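Segregation and condensation protein B (Chlorobium tepidum TLS, PDB 1T6S) probably takes part in chromosome partitioning during cell division, as a winged-helix protein of the kind that works with SMC condensation complexes. Local coordinates at residues 6-11 with 30-35; 10-15 with 39-44; 100-105 with 112-117. All blocks are in the same frame, centred on the assembly; numbering follows the deposited sequence.

Contact 1 of 3, residues 6-11 with 30-35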
ATOM      1  N   GLN A   6       7.793  36.966 -22.819  1.00 41.24           N
ATOM      2  CA  GLN A   6       7.373  35.747 -23.498  1.00 40.91           C
ATOM      3  C   GLN A   6       8.261  34.547 -23.154  1.00 39.22           C
ATOM      4  O   GLN A   6       7.776  33.425 -23.024  1.00 36.60           O
ATOM      5  CB  GLN A   6       7.357  35.955 -25.014  1.00 65.44           C
ATOM      6  CG  GLN A   6       6.723  37.271 -25.443  1.00 69.54           C
ATOM      7  CD  GLN A   6       5.393  37.546 -24.748  1.00 72.58           C
ATOM      8  OE1 GLN A   6       4.441  36.758 -24.848  1.00 71.76           O
ATOM      9  NE2 GLN A   6       5.321  38.681 -24.040  1.00 72.83           N
ATOM     10  N   GLN A   7       9.557  34.793 -23.005  1.00 38.53           N
ATOM     11  CA  GLN A   7      10.486  33.729 -22.675  1.00 39.13           C
ATOM     12  C   GLN A   7      10.238  33.272 -21.231  1.00 36.04           C
ATOM     13  O   GLN A   7      10.284  32.085 -20.929  1.00 33.76           O
ATOM     14  CB  GLN A   7      11.923  34.212 -22.853  1.00 57.62           C
ATOM     15  CG  GLN A   7      12.983  33.189 -22.504  1.00 62.05           C
ATOM     16  CD  GLN A   7      12.986  31.972 -23.424  1.00 65.29           C
ATOM     17  OE1 GLN A   7      13.706  31.004 -23.172  1.00 67.21           O
ATOM     18  NE2 GLN A   7      12.189  32.016 -24.496  1.00 65.91           N
ATOM     19  N   LEU A   8       9.964  34.226 -20.349  1.00 36.49           N
ATOM     20  CA  LEU A   8       9.683  33.923 -18.958  1.00 35.61           C
ATOM     21  C   LEU A   8       8.392  33.105 -18.892  1.00 33.80           C
ATOM     22  O   LEU A   8       8.252  32.189 -18.075  1.00 30.60           O
ATOM     23  CB  LEU A   8       9.483  35.209 -18.161  1.00 42.77           C
ATOM     24  CG  LEU A   8      10.204  35.403 -16.829  1.00 45.06           C
ATOM     25  CD1 LEU A   8       9.452  36.497 -16.098  1.00 45.32           C
ATOM     26  CD2 LEU A   8      10.246  34.124 -15.978  1.00 44.95           C
ATOM     27  N   LEU A   9       7.447  33.444 -19.761  1.00 34.55           N
ATOM     28  CA  LEU A   9       6.175  32.746 -19.784  1.00 35.75           C
ATOM     29  C   LEU A   9       6.420  31.306 -20.241  1.00 35.13           C
ATOM     30  O   LEU A   9       5.886  30.359 -19.650  1.00 31.09           O
ATOM     31  CB  LEU A   9       5.186  33.470 -20.706  1.00 52.98           C
ATOM     32  CG  LEU A   9       3.769  33.724 -20.163  1.00 57.16           C
ATOM     33  CD1 LEU A   9       3.823  34.478 -18.839  1.00 56.59           C
ATOM     34  CD2 LEU A   9       2.977  34.532 -21.184  1.00 57.74           C
ATOM     35  N   ARG A  10       7.247  31.146 -21.273  1.00 29.28           N
ATOM     36  CA  ARG A  10       7.595  29.822 -21.791  1.00 30.72           C
ATOM     37  C   ARG A  10       8.308  28.972 -20.734  1.00 27.83           C
ATOM     38  O   ARG A  10       8.080  27.757 -20.627  1.00 28.09           O
ATOM     39  CB  ARG A  10       8.457  29.959 -23.057  1.00 40.32           C
ATOM     40  CG  ARG A  10       7.621  30.199 -24.329  1.00 46.27           C
ATOM     41  CD  ARG A  10       8.449  30.765 -25.489  1.00 49.88           C
ATOM     42  NE  ARG A  10       9.596  29.923 -25.825  1.00 54.91           N
ATOM     43  CZ  ARG A  10       9.533  28.777 -26.499  1.00 56.04           C
ATOM     44  NH1 ARG A  10       8.370  28.307 -26.936  1.00 57.36           N
ATOM     45  NH2 ARG A  10      10.645  28.096 -26.731  1.00 57.54           N
ATOM     46  N   SER A  11       9.167  29.612 -19.949  1.00 30.77           N
ATOM     47  CA  SER A  11       9.873  28.902 -18.881  1.00 29.05           C
ATOM     48  C   SER A  11       8.881  28.407 -17.819  1.00 29.38           C
ATOM     49  O   SER A  11       9.004  27.292 -17.317  1.00 26.15           O
ATOM     50  CB  SER A  11      10.904  29.812 -18.234  1.00 28.52           C
ATOM     51  OG  SER A  11      11.801  30.291 -19.220  1.00 32.76           O
ATOM     52  N   GLN A  30      12.715  30.816  -7.868  1.00 30.46           N
ATOM     53  CA  GLN A  30      14.122  30.447  -7.696  1.00 33.75           C
ATOM     54  C   GLN A  30      14.729  29.929  -8.988  1.00 34.43           C
ATOM     55  O   GLN A  30      15.847  30.291  -9.343  1.00 36.54           O
ATOM     56  CB  GLN A  30      14.289  29.370  -6.610  1.00 54.89           C
ATOM     57  CG  GLN A  30      15.741  28.878  -6.454  1.00 62.54           C
ATOM     58  CD  GLN A  30      15.875  27.605  -5.629  1.00 65.39           C
ATOM     59  OE1 GLN A  30      15.096  26.665  -5.790  1.00 68.93           O
ATOM     60  NE2 GLN A  30      16.880  27.565  -4.752  1.00 65.46           N
ATOM     61  N   ILE A  31      13.995  29.084  -9.701  1.00 36.87           N
ATOM     62  CA  ILE A  31      14.530  28.512 -10.934  1.00 36.84           C
ATOM     63  C   ILE A  31      14.602  29.500 -12.107  1.00 36.97           C
ATOM     64  O   ILE A  31      15.562  29.487 -12.873  1.00 38.27           O
ATOM     65  CB  ILE A  31      13.729  27.246 -11.348  1.00 30.55           C
ATOM     66  CG1 ILE A  31      13.833  26.189 -10.233  1.00 31.91           C
ATOM     67  CG2 ILE A  31      14.274  26.691 -12.666  1.00 30.29           C
ATOM     68  CD1 ILE A  31      13.000  24.912 -10.454  1.00 28.64           C
ATOM     69  N   THR A  32      13.604  30.365 -12.236  1.00 31.82           N
ATOM     70  CA  THR A  32      13.596  31.342 -13.320  1.00 30.97           C
ATOM     71  C   THR A  32      14.391  32.589 -12.931  1.00 31.38           C
ATOM     72  O   THR A  32      14.530  33.524 -13.720  1.00 32.29           O
ATOM     73  CB  THR A  32      12.134  31.749 -13.685  1.00 32.34           C
ATOM     74  OG1 THR A  32      11.510  32.385 -12.563  1.00 30.09           O
ATOM     75  CG2 THR A  32      11.317  30.516 -14.055  1.00 31.17           C
ATOM     76  N   ALA A  33      14.920  32.590 -11.710  1.00 37.52           N
ATOM     77  CA  ALA A  33      15.684  33.720 -11.201  1.00 39.04           C
ATOM     78  C   ALA A  33      14.883  35.012 -11.384  1.00 40.25           C
ATOM     79  O   ALA A  33      15.451  36.059 -11.709  1.00 40.91           O
ATOM     80  CB  ALA A  33      17.043  33.823 -11.931  1.00 41.80           C
ATOM     81  N   HIS A  34      13.566  34.922 -11.187  1.00 33.68           N
ATOM     82  CA  HIS A  34      12.655  36.072 -11.290  1.00 35.20           C
ATOM     83  C   HIS A  34      11.888  36.223  -9.975  1.00 34.51           C
ATOM     84  O   HIS A  34      11.266  35.265  -9.511  1.00 32.24           O
ATOM     85  CB  HIS A  34      11.636  35.879 -12.427  1.00 42.61           C
ATOM     86  CG  HIS A  34      10.770  37.079 -12.674  1.00 45.62           C
ATOM     87  ND1 HIS A  34      11.224  38.206 -13.327  1.00 46.76           N
ATOM     88  CD2 HIS A  34       9.485  37.341 -12.324  1.00 45.55           C
ATOM     89  CE1 HIS A  34      10.260  39.110 -13.367  1.00 45.18           C
ATOM     90  NE2 HIS A  34       9.196  38.609 -12.766  1.00 46.09           N
ATOM     91  N   LYS A  35      11.935  37.420  -9.388  1.00 36.86           N
ATOM     92  CA  LYS A  35      11.248  37.697  -8.127  1.00 37.87           C
ATOM     93  C   LYS A  35       9.746  37.927  -8.300  1.00 39.35           C
ATOM     94  O   LYS A  35       9.244  39.041  -8.116  1.00 38.44           O
ATOM     95  CB  LYS A  35      11.862  38.919  -7.430  1.00 44.05           C
ATOM     96  CG  LYS A  35      13.291  38.730  -6.927  1.00 45.59           C
ATOM     97  CD  LYS A  35      13.835  40.032  -6.345  1.00 49.46           C
ATOM     98  CE  LYS A  35      15.205  39.839  -5.690  1.00 53.06           C
ATOM     99  NZ  LYS A  35      16.158  39.149  -6.603  1.00 55.14           N
TER

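Contact 2 of 3, residues 10-15 with 39-44. With NO3 (nitrate ion), chain H.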
ATOM      1  N   ARG A  10       7.247  31.146 -21.273  1.00 29.28           N
ATOM      2  CA  ARG A  10       7.595  29.822 -21.791  1.00 30.72           C
ATOM      3  C   ARG A  10       8.308  28.972 -20.734  1.00 27.83           C
ATOM      4  O   ARG A  10       8.080  27.757 -20.627  1.00 28.09           O
ATOM      5  CB  ARG A  10       8.457  29.959 -23.057  1.00 40.32           C
ATOM      6  CG  ARG A  10       7.621  30.199 -24.329  1.00 46.27           C
ATOM      7  CD  ARG A  10       8.449  30.765 -25.489  1.00 49.88           C
ATOM      8  NE  ARG A  10       9.596  29.923 -25.825  1.00 54.91           N
ATOM      9  CZ  ARG A  10       9.533  28.777 -26.499  1.00 56.04           C
ATOM     10  NH1 ARG A  10       8.370  28.307 -26.936  1.00 57.36           N
ATOM     11  NH2 ARG A  10      10.645  28.096 -26.731  1.00 57.54           N
ATOM     12  N   SER A  11       9.167  29.612 -19.949  1.00 30.77           N
ATOM     13  CA  SER A  11       9.873  28.902 -18.881  1.00 29.05           C
ATOM     14  C   SER A  11       8.881  28.407 -17.819  1.00 29.38           C
ATOM     15  O   SER A  11       9.004  27.292 -17.317  1.00 26.15           O
ATOM     16  CB  SER A  11      10.904  29.812 -18.234  1.00 28.52           C
ATOM     17  OG  SER A  11      11.801  30.291 -19.220  1.00 32.76           O
ATOM     18  N   LEU A  12       7.911  29.244 -17.460  1.00 27.96           N
ATOM     19  CA  LEU A  12       6.923  28.826 -16.475  1.00 29.37           C
ATOM     20  C   LEU A  12       6.175  27.614 -17.003  1.00 27.49           C
ATOM     21  O   LEU A  12       5.967  26.633 -16.280  1.00 28.29           O
ATOM     22  CB  LEU A  12       5.928  29.943 -16.185  1.00 31.66           C
ATOM     23  CG  LEU A  12       6.447  31.149 -15.389  1.00 34.04           C
ATOM     24  CD1 LEU A  12       5.363  32.229 -15.363  1.00 35.19           C
ATOM     25  CD2 LEU A  12       6.827  30.746 -13.973  1.00 33.33           C
ATOM     26  N   GLU A  13       5.755  27.680 -18.262  1.00 27.54           N
ATOM     27  CA  GLU A  13       5.035  26.562 -18.859  1.00 28.62           C
ATOM     28  C   GLU A  13       5.835  25.260 -18.780  1.00 28.47           C
ATOM     29  O   GLU A  13       5.321  24.210 -18.344  1.00 28.08           O
ATOM     30  CB  GLU A  13       4.710  26.850 -20.321  1.00 29.21           C
ATOM     31  CG  GLU A  13       4.123  25.642 -21.026  1.00 30.69           C
ATOM     32  CD  GLU A  13       3.707  25.961 -22.449  1.00 35.62           C
ATOM     33  OE1 GLU A  13       2.549  26.408 -22.649  1.00 33.16           O
ATOM     34  OE2 GLU A  13       4.548  25.779 -23.358  1.00 35.68           O
ATOM     35  N   ALA A  14       7.094  25.335 -19.199  1.00 25.50           N
ATOM     36  CA  ALA A  14       7.977  24.159 -19.191  1.00 27.83           C
ATOM     37  C   ALA A  14       8.164  23.577 -17.788  1.00 25.47           C
ATOM     38  O   ALA A  14       8.181  22.364 -17.619  1.00 25.59           O
ATOM     39  CB  ALA A  14       9.335  24.533 -19.782  1.00 28.70           C
ATOM     40  N   LEU A  15       8.309  24.444 -16.789  1.00 27.84           N
ATOM     41  CA  LEU A  15       8.495  23.974 -15.415  1.00 27.64           C
ATOM     42  C   LEU A  15       7.211  23.325 -14.876  1.00 27.82           C
ATOM     43  O   LEU A  15       7.235  22.198 -14.371  1.00 27.87           O
ATOM     44  CB  LEU A  15       8.952  25.139 -14.515  1.00 26.14           C
ATOM     45  CG  LEU A  15      10.388  25.670 -14.748  1.00 27.16           C
ATOM     46  CD1 LEU A  15      10.604  26.988 -14.021  1.00 26.87           C
ATOM     47  CD2 LEU A  15      11.422  24.629 -14.246  1.00 27.68           C
ATOM     48  N   SER A  39       0.728  37.902  -7.171  1.00 38.99           N
ATOM     49  CA  SER A  39      -0.220  38.410  -8.131  1.00 39.75           C
ATOM     50  C   SER A  39       0.357  38.332  -9.546  1.00 38.77           C
ATOM     51  O   SER A  39      -0.343  37.974 -10.500  1.00 36.68           O
ATOM     52  CB  SER A  39      -0.573  39.853  -7.776  1.00 60.10           C
ATOM     53  OG  SER A  39      -1.676  40.274  -8.544  1.00 64.02           O
ATOM     54  N   GLU A  40       1.638  38.666  -9.681  1.00 35.14           N
ATOM     55  CA  GLU A  40       2.300  38.614 -10.982  1.00 34.38           C
ATOM     56  C   GLU A  40       2.334  37.183 -11.517  1.00 33.04           C
ATOM     57  O   GLU A  40       2.114  36.961 -12.703  1.00 31.45           O
ATOM     58  CB  GLU A  40       3.731  39.181 -10.887  1.00 38.64           C
ATOM     59  CG  GLU A  40       4.551  39.063 -12.182  1.00 42.24           C
ATOM     60  CD  GLU A  40       6.007  39.497 -12.026  1.00 43.55           C
ATOM     61  OE1 GLU A  40       6.523  39.509 -10.888  1.00 45.99           O
ATOM     62  OE2 GLU A  40       6.652  39.818 -13.050  1.00 47.03           O
ATOM     63  N   LEU A  41       2.576  36.208 -10.638  1.00 34.94           N
ATOM     64  CA  LEU A  41       2.643  34.809 -11.069  1.00 33.22           C
ATOM     65  C   LEU A  41       1.299  34.313 -11.579  1.00 31.80           C
ATOM     66  O   LEU A  41       1.219  33.618 -12.594  1.00 30.00           O
ATOM     67  CB  LEU A  41       3.097  33.905  -9.920  1.00 42.55           C
ATOM     68  CG  LEU A  41       3.968  32.683 -10.254  1.00 43.26           C
ATOM     69  CD1 LEU A  41       3.703  31.585  -9.240  1.00 41.37           C
ATOM     70  CD2 LEU A  41       3.701  32.173 -11.662  1.00 43.16           C
ATOM     71  N   GLN A  42       0.239  34.652 -10.860  1.00 33.30           N
ATOM     72  CA  GLN A  42      -1.097  34.227 -11.256  1.00 33.62           C
ATOM     73  C   GLN A  42      -1.486  34.842 -12.595  1.00 33.48           C
ATOM     74  O   GLN A  42      -2.182  34.213 -13.395  1.00 33.25           O
ATOM     75  CB  GLN A  42      -2.116  34.623 -10.186  1.00 33.60           C
ATOM     76  CG  GLN A  42      -3.524  34.154 -10.499  1.00 33.31           C
ATOM     77  CD  GLN A  42      -3.591  32.642 -10.689  1.00 33.17           C
ATOM     78  OE1 GLN A  42      -3.285  31.869  -9.777  1.00 34.00           O
ATOM     79  NE2 GLN A  42      -3.986  32.218 -11.886  1.00 31.91           N
ATOM     80  N   GLU A  43      -1.034  36.078 -12.820  1.00 34.73           N
ATOM     81  CA  GLU A  43      -1.304  36.822 -14.057  1.00 34.46           C
ATOM     82  C   GLU A  43      -0.598  36.160 -15.239  1.00 33.12           C
ATOM     83  O   GLU A  43      -1.114  36.151 -16.354  1.00 30.65           O
ATOM     84  CB  GLU A  43      -0.817  38.268 -13.896  1.00 49.29           C
ATOM     85  CG  GLU A  43      -1.606  39.319 -14.648  1.00 55.17           C
ATOM     86  CD  GLU A  43      -1.371  40.741 -14.103  1.00 58.30           C
ATOM     87  OE1 GLU A  43      -0.226  41.263 -14.229  1.00 58.73           O
ATOM     88  OE2 GLU A  43      -2.334  41.332 -13.542  1.00 59.29           O
ATOM     89  N   ALA A  44       0.592  35.611 -14.997  1.00 31.81           N
ATOM     90  CA  ALA A  44       1.342  34.943 -16.059  1.00 30.44           C
ATOM     91  C   ALA A  44       0.638  33.629 -16.369  1.00 29.33           C
ATOM     92  O   ALA A  44       0.508  33.238 -17.526  1.00 29.70           O
ATOM     93  CB  ALA A  44       2.780  34.686 -15.608  1.00 29.35           C
TER
HETATM   94  N   NO3 H 407      -5.641  29.136 -11.886  1.00 47.71           N
HETATM   95  O1  NO3 H 407      -6.331  30.071 -12.321  1.00 49.59           O
HETATM   96  O2  NO3 H 407      -6.192  28.344 -11.172  1.00 48.14           O
HETATM   97  O3  NO3 H 407      -4.480  29.106 -12.214  1.00 43.34           O

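Contact 3 of 3, residues 100-105 with 112-117. With NO3 (nitrate ion), chain G.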
ATOM      1  N   LEU A 100      -7.124  -6.444   2.626  1.00 25.11           N
ATOM      2  CA  LEU A 100      -6.031  -5.925   3.444  1.00 25.53           C
ATOM      3  C   LEU A 100      -6.579  -5.213   4.676  1.00 25.86           C
ATOM      4  O   LEU A 100      -6.041  -5.332   5.778  1.00 25.70           O
ATOM      5  CB  LEU A 100      -5.194  -4.905   2.670  1.00 29.87           C
ATOM      6  CG  LEU A 100      -3.683  -5.092   2.766  1.00 34.89           C
ATOM      7  CD1 LEU A 100      -2.976  -3.869   2.183  1.00 34.34           C
ATOM      8  CD2 LEU A 100      -3.263  -5.346   4.186  1.00 34.68           C
ATOM      9  N   ALA A 101      -7.641  -4.442   4.466  1.00 24.26           N
ATOM     10  CA  ALA A 101      -8.298  -3.694   5.525  1.00 23.22           C
ATOM     11  C   ALA A 101      -8.891  -4.639   6.566  1.00 24.64           C
ATOM     12  O   ALA A 101      -8.783  -4.386   7.763  1.00 26.58           O
ATOM     13  CB  ALA A 101      -9.414  -2.811   4.923  1.00 31.00           C
ATOM     14  N   VAL A 102      -9.528  -5.717   6.104  1.00 26.11           N
ATOM     15  CA  VAL A 102     -10.129  -6.707   6.997  1.00 26.92           C
ATOM     16  C   VAL A 102      -9.045  -7.388   7.842  1.00 27.55           C
ATOM     17  O   VAL A 102      -9.221  -7.608   9.043  1.00 25.52           O
ATOM     18  CB  VAL A 102     -10.933  -7.775   6.202  1.00 31.88           C
ATOM     19  CG1 VAL A 102     -11.483  -8.846   7.161  1.00 34.86           C
ATOM     20  CG2 VAL A 102     -12.106  -7.106   5.462  1.00 33.59           C
ATOM     21  N   VAL A 103      -7.921  -7.710   7.211  1.00 27.22           N
ATOM     22  CA  VAL A 103      -6.805  -8.328   7.937  1.00 26.46           C
ATOM     23  C   VAL A 103      -6.237  -7.353   8.979  1.00 27.02           C
ATOM     24  O   VAL A 103      -6.013  -7.714  10.148  1.00 25.93           O
ATOM     25  CB  VAL A 103      -5.702  -8.787   6.978  1.00 24.70           C
ATOM     26  CG1 VAL A 103      -4.526  -9.426   7.782  1.00 25.92           C
ATOM     27  CG2 VAL A 103      -6.287  -9.803   6.009  1.00 25.12           C
ATOM     28  N   ALA A 104      -6.031  -6.111   8.559  1.00 29.96           N
ATOM     29  CA  ALA A 104      -5.501  -5.098   9.458  1.00 31.19           C
ATOM     30  C   ALA A 104      -6.363  -4.981  10.691  1.00 32.40           C
ATOM     31  O   ALA A 104      -5.849  -4.854  11.806  1.00 31.47           O
ATOM     32  CB  ALA A 104      -5.416  -3.716   8.753  1.00 27.28           C
ATOM     33  N   TRP A 105      -7.679  -5.037  10.510  1.00 26.67           N
ATOM     34  CA  TRP A 105      -8.568  -4.890  11.655  1.00 28.81           C
ATOM     35  C   TRP A 105      -8.872  -6.152  12.464  1.00 29.24           C
ATOM     36  O   TRP A 105      -8.872  -6.105  13.688  1.00 28.24           O
ATOM     37  CB  TRP A 105      -9.883  -4.238  11.206  1.00 34.79           C
ATOM     38  CG  TRP A 105     -10.796  -3.962  12.362  1.00 35.53           C
ATOM     39  CD1 TRP A 105     -11.964  -4.610  12.661  1.00 35.66           C
ATOM     40  CD2 TRP A 105     -10.596  -2.990  13.399  1.00 37.10           C
ATOM     41  NE1 TRP A 105     -12.503  -4.101  13.815  1.00 37.27           N
ATOM     42  CE2 TRP A 105     -11.686  -3.107  14.291  1.00 37.63           C
ATOM     43  CE3 TRP A 105      -9.604  -2.031  13.661  1.00 36.77           C
ATOM     44  CZ2 TRP A 105     -11.812  -2.302  15.424  1.00 36.68           C
ATOM     45  CZ3 TRP A 105      -9.735  -1.226  14.799  1.00 37.27           C
ATOM     46  CH2 TRP A 105     -10.832  -1.372  15.660  1.00 35.77           C
ATOM     47  N   GLY A 112     -11.767 -18.152   5.741  1.00 33.16           N
ATOM     48  CA  GLY A 112     -13.183 -18.354   5.990  1.00 32.08           C
ATOM     49  C   GLY A 112     -13.792 -17.167   6.712  1.00 34.07           C
ATOM     50  O   GLY A 112     -14.883 -16.706   6.374  1.00 34.70           O
ATOM     51  N   GLU A 113     -13.075 -16.672   7.715  1.00 29.42           N
ATOM     52  CA  GLU A 113     -13.530 -15.542   8.490  1.00 29.98           C
ATOM     53  C   GLU A 113     -13.602 -14.272   7.638  1.00 28.83           C
ATOM     54  O   GLU A 113     -14.577 -13.526   7.711  1.00 27.56           O
ATOM     55  CB  GLU A 113     -12.610 -15.347   9.707  1.00 36.05           C
ATOM     56  CG  GLU A 113     -12.877 -16.373  10.826  1.00 38.38           C
ATOM     57  CD  GLU A 113     -11.817 -16.390  11.924  1.00 39.66           C
ATOM     58  OE1 GLU A 113     -12.110 -16.920  13.015  1.00 43.94           O
ATOM     59  OE2 GLU A 113     -10.696 -15.893  11.710  1.00 38.69           O
ATOM     60  N   ILE A 114     -12.586 -14.042   6.811  1.00 28.51           N
ATOM     61  CA  ILE A 114     -12.572 -12.854   5.954  1.00 29.61           C
ATOM     62  C   ILE A 114     -13.792 -12.898   5.035  1.00 32.19           C
ATOM     63  O   ILE A 114     -14.477 -11.889   4.822  1.00 30.14           O
ATOM     64  CB  ILE A 114     -11.281 -12.799   5.088  1.00 31.22           C
ATOM     65  CG1 ILE A 114     -10.064 -12.509   5.986  1.00 26.49           C
ATOM     66  CG2 ILE A 114     -11.436 -11.719   3.989  1.00 29.66           C
ATOM     67  CD1 ILE A 114      -8.727 -12.828   5.347  1.00 27.36           C
ATOM     68  N   GLN A 115     -14.060 -14.080   4.495  1.00 39.76           N
ATOM     69  CA  GLN A 115     -15.212 -14.265   3.616  1.00 42.80           C
ATOM     70  C   GLN A 115     -16.517 -13.883   4.327  1.00 43.13           C
ATOM     71  O   GLN A 115     -17.335 -13.134   3.779  1.00 42.67           O
ATOM     72  CB  GLN A 115     -15.263 -15.711   3.131  1.00 45.78           C
ATOM     73  CG  GLN A 115     -16.465 -16.027   2.271  1.00 51.61           C
ATOM     74  CD  GLN A 115     -16.440 -17.451   1.764  1.00 52.62           C
ATOM     75  OE1 GLN A 115     -16.318 -18.402   2.546  1.00 55.05           O
ATOM     76  NE2 GLN A 115     -16.555 -17.611   0.448  1.00 54.78           N
ATOM     77  N   GLN A 116     -16.702 -14.387   5.545  1.00 38.56           N
ATOM     78  CA  GLN A 116     -17.898 -14.091   6.336  1.00 40.70           C
ATOM     79  C   GLN A 116     -18.107 -12.577   6.517  1.00 40.38           C
ATOM     80  O   GLN A 116     -19.202 -12.056   6.304  1.00 38.33           O
ATOM     81  CB  GLN A 116     -17.788 -14.735   7.726  1.00 62.71           C
ATOM     82  CG  GLN A 116     -17.683 -16.249   7.721  1.00 69.63           C
ATOM     83  CD  GLN A 116     -19.007 -16.921   7.404  1.00 72.72           C
ATOM     84  OE1 GLN A 116     -19.051 -18.111   7.063  1.00 74.96           O
ATOM     85  NE2 GLN A 116     -20.098 -16.162   7.524  1.00 73.35           N
ATOM     86  N   ILE A 117     -17.048 -11.884   6.926  1.00 36.70           N
ATOM     87  CA  ILE A 117     -17.087 -10.445   7.151  1.00 37.56           C
ATOM     88  C   ILE A 117     -17.410  -9.647   5.875  1.00 37.95           C
ATOM     89  O   ILE A 117     -18.207  -8.709   5.911  1.00 37.96           O
ATOM     90  CB  ILE A 117     -15.726  -9.955   7.752  1.00 40.64           C
ATOM     91  CG1 ILE A 117     -15.522 -10.570   9.145  1.00 42.20           C
ATOM     92  CG2 ILE A 117     -15.691  -8.444   7.848  1.00 42.86           C
ATOM     93  CD1 ILE A 117     -14.091 -10.554   9.628  1.00 40.64           C
TER
HETATM   94  N   NO3 G 406     -10.057 -21.486   5.951  1.00 42.81           N
HETATM   95  O1  NO3 G 406      -9.005 -21.482   5.241  1.00 42.67           O
HETATM   96  O2  NO3 G 406     -10.374 -20.468   6.470  1.00 39.31           O
HETATM   97  O3  NO3 G 406     -10.668 -22.529   6.052  1.00 43.13           O

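Contact 1 of 3, residues 6-11 with 30-35
Leu8 reaches over to Thr32 and His34 with its two methyl branches, one to each, and this fork carries most of the contact. One branch makes a CH-pi interaction: Leu8 CD1 lies 3.6 Å from the centroid of the His34 imidazole and only 7° off the ring normal, so the methyl sits over the middle of one face. All five ring atoms are in contact with it, the nearest, His34 ND1 and His34 CG, each 3.7 Å from Leu8 CD1. The ring is carried to the leucine by a first torsion that sets His34 CG anti to the backbone N (chi1 -174°).

The remaining cross-contacts are van der Waals. Leu8 CD2 meets Thr32 CB at 3.8 Å, the two side chains crossing at about a right angle, and Ser11 CB touches Thr32 CG2 more loosely at 4.3 Å.

No hydrogen bond spans the two segments; the polar groups are held from elsewhere. Ser11 OG turns back to its own helix and donates to Gln7 O over 2.9 Å. That carbonyl also accepts from Ser11 N, the two donors arriving from opposite faces of its plane. Thr32 OG1 is bonded to Leu28 O. His34 NE2 is tied to Glu40 OE2, a carboxylate that should hold the rotation of the ring against the leucine methyl and would tend to favour a protonated imidazole.

Ala33, with positive phi, turns the chain after helix 25-31 and brings His34 beside helix 2-18. The contact is a surface one, with Phe36 set edge-to-face against His34 and helix 38-55 covering another side of helix 2-18 through Leu9, which packs on Ala44 and Leu48.

Contact 2 of 3, residues 10-15 with 39-44
Leu12 points from helix 2-18 into the side of helix 38-55, where it meets Leu41 and Ala44. The packing is tightest at one methyl: Leu12 CD1 rests 3.6 Å from Ala44 CB, the small alanine allowing the leucine branch close to the helix. Leu41 CD2 lies across the fork of Leu12, 4.1 Å from both Leu12 CD1 and Leu12 CD2. Leu12 presents this fork with its CG beside the backbone N and anti to the carbonyl carbon (chi1 -71°). All three residues are buried, and Phe36 packs on both leucines.

Away from this small apolar patch, Gln42 is partly exposed and its amide faces other partners. Its chain bends at chi2 (57°), and Gln42 NE2 donates to nitrate O3 over 3.2 Å in a nearly straight bond (169°), with a weak second bond to nitrate O1. The ion, probably from the crystallisation liquor, is also held by Ala63 N. The same NE2 bonds Asp46 OD1, while Gln42 OE1 accepts from Tyr68 OH. Replacing Gln42 by alanine removes the amide, and the Tyr68 hydroxyl would probably lose its acceptor, Asp46 a donor and the nitrate its side-chain donor.

The chemistry is thus divided by face: between 10-15 and 39-44 only methyl groups meet, while the amide of Gln42 links helix 38-55 to Tyr68 of strand 67-72 and, within the helix, to Asp46.

Contact 3 of 3, residues 100-105 with 112-117
The C-terminal winged helix-turn-helix domain begins with helix 87-106, and this contact is where helix 111-118, the next helix of the motif, packs against it. Their short segments cross steeply, at 111°, with the axes 10.5 Å apart. Val102 is the central side chain on the first helix. Its CG1 branch, anti to the backbone N (chi1 177°), serves two isoleucines one turn apart: Val102 CG1 lies 4.1 Å from Ile114 CG1 and 4.0 Å from Ile117 CD1. Val102 and Ile117 run past each other in opposite directions, whereas Ile114 lies at a slant to the valine. Further along, Ile114 CD1 reaches beyond Val102 to Val103 CG2 at 3.9 Å, so this one isoleucine bridges two consecutive valines.

The interface is wholly hydrocarbon. Val103 and Ile114 are buried, while Ile117 is exposed at its margin. Polar contacts belong to the start of helix 111-118, where Gly112 N donates to nitrate O2 over 2.8 Å. The anion, probably from the crystallisation liquor, would be favoured there by the helix dipole.

Val103 also touches Ile135 of the wing strand 135-140, as does Leu100. Trp105 makes cation-pi contacts with Arg90 and Arg94 of the second subunit, and Leu100 and Ala101 pack on Leu97 of that subunit. Three helices, 87-106, 111-118 and probably 125-131 as the recognition helix, backed by the wing hairpin 135-140/148-152, make the winged-helix fold, and this contact joins the first two.

Overall arrangement
From the N terminus, helix 2-18 serves both early contacts. Contact 1 closes a loop over helix 25-31 and the turn after it; contact 2, starting from an overlapping part of helix 2-18, closes a longer one onto helix 38-55. The two loops interleave and their centres lie 7 Å apart, so they weld three helices into one bundle, beside the hairpin 59-64/67-72, an order consistent with a first winged helix. Contact 3 comes in series, far down the chain, and closes a short loop around strand 109-110. Its centre is about 50 Å from that of contact 2, on the opposite side of the chain's centre, in the C-terminal domain, whose helix 87-106 also meets the second subunit.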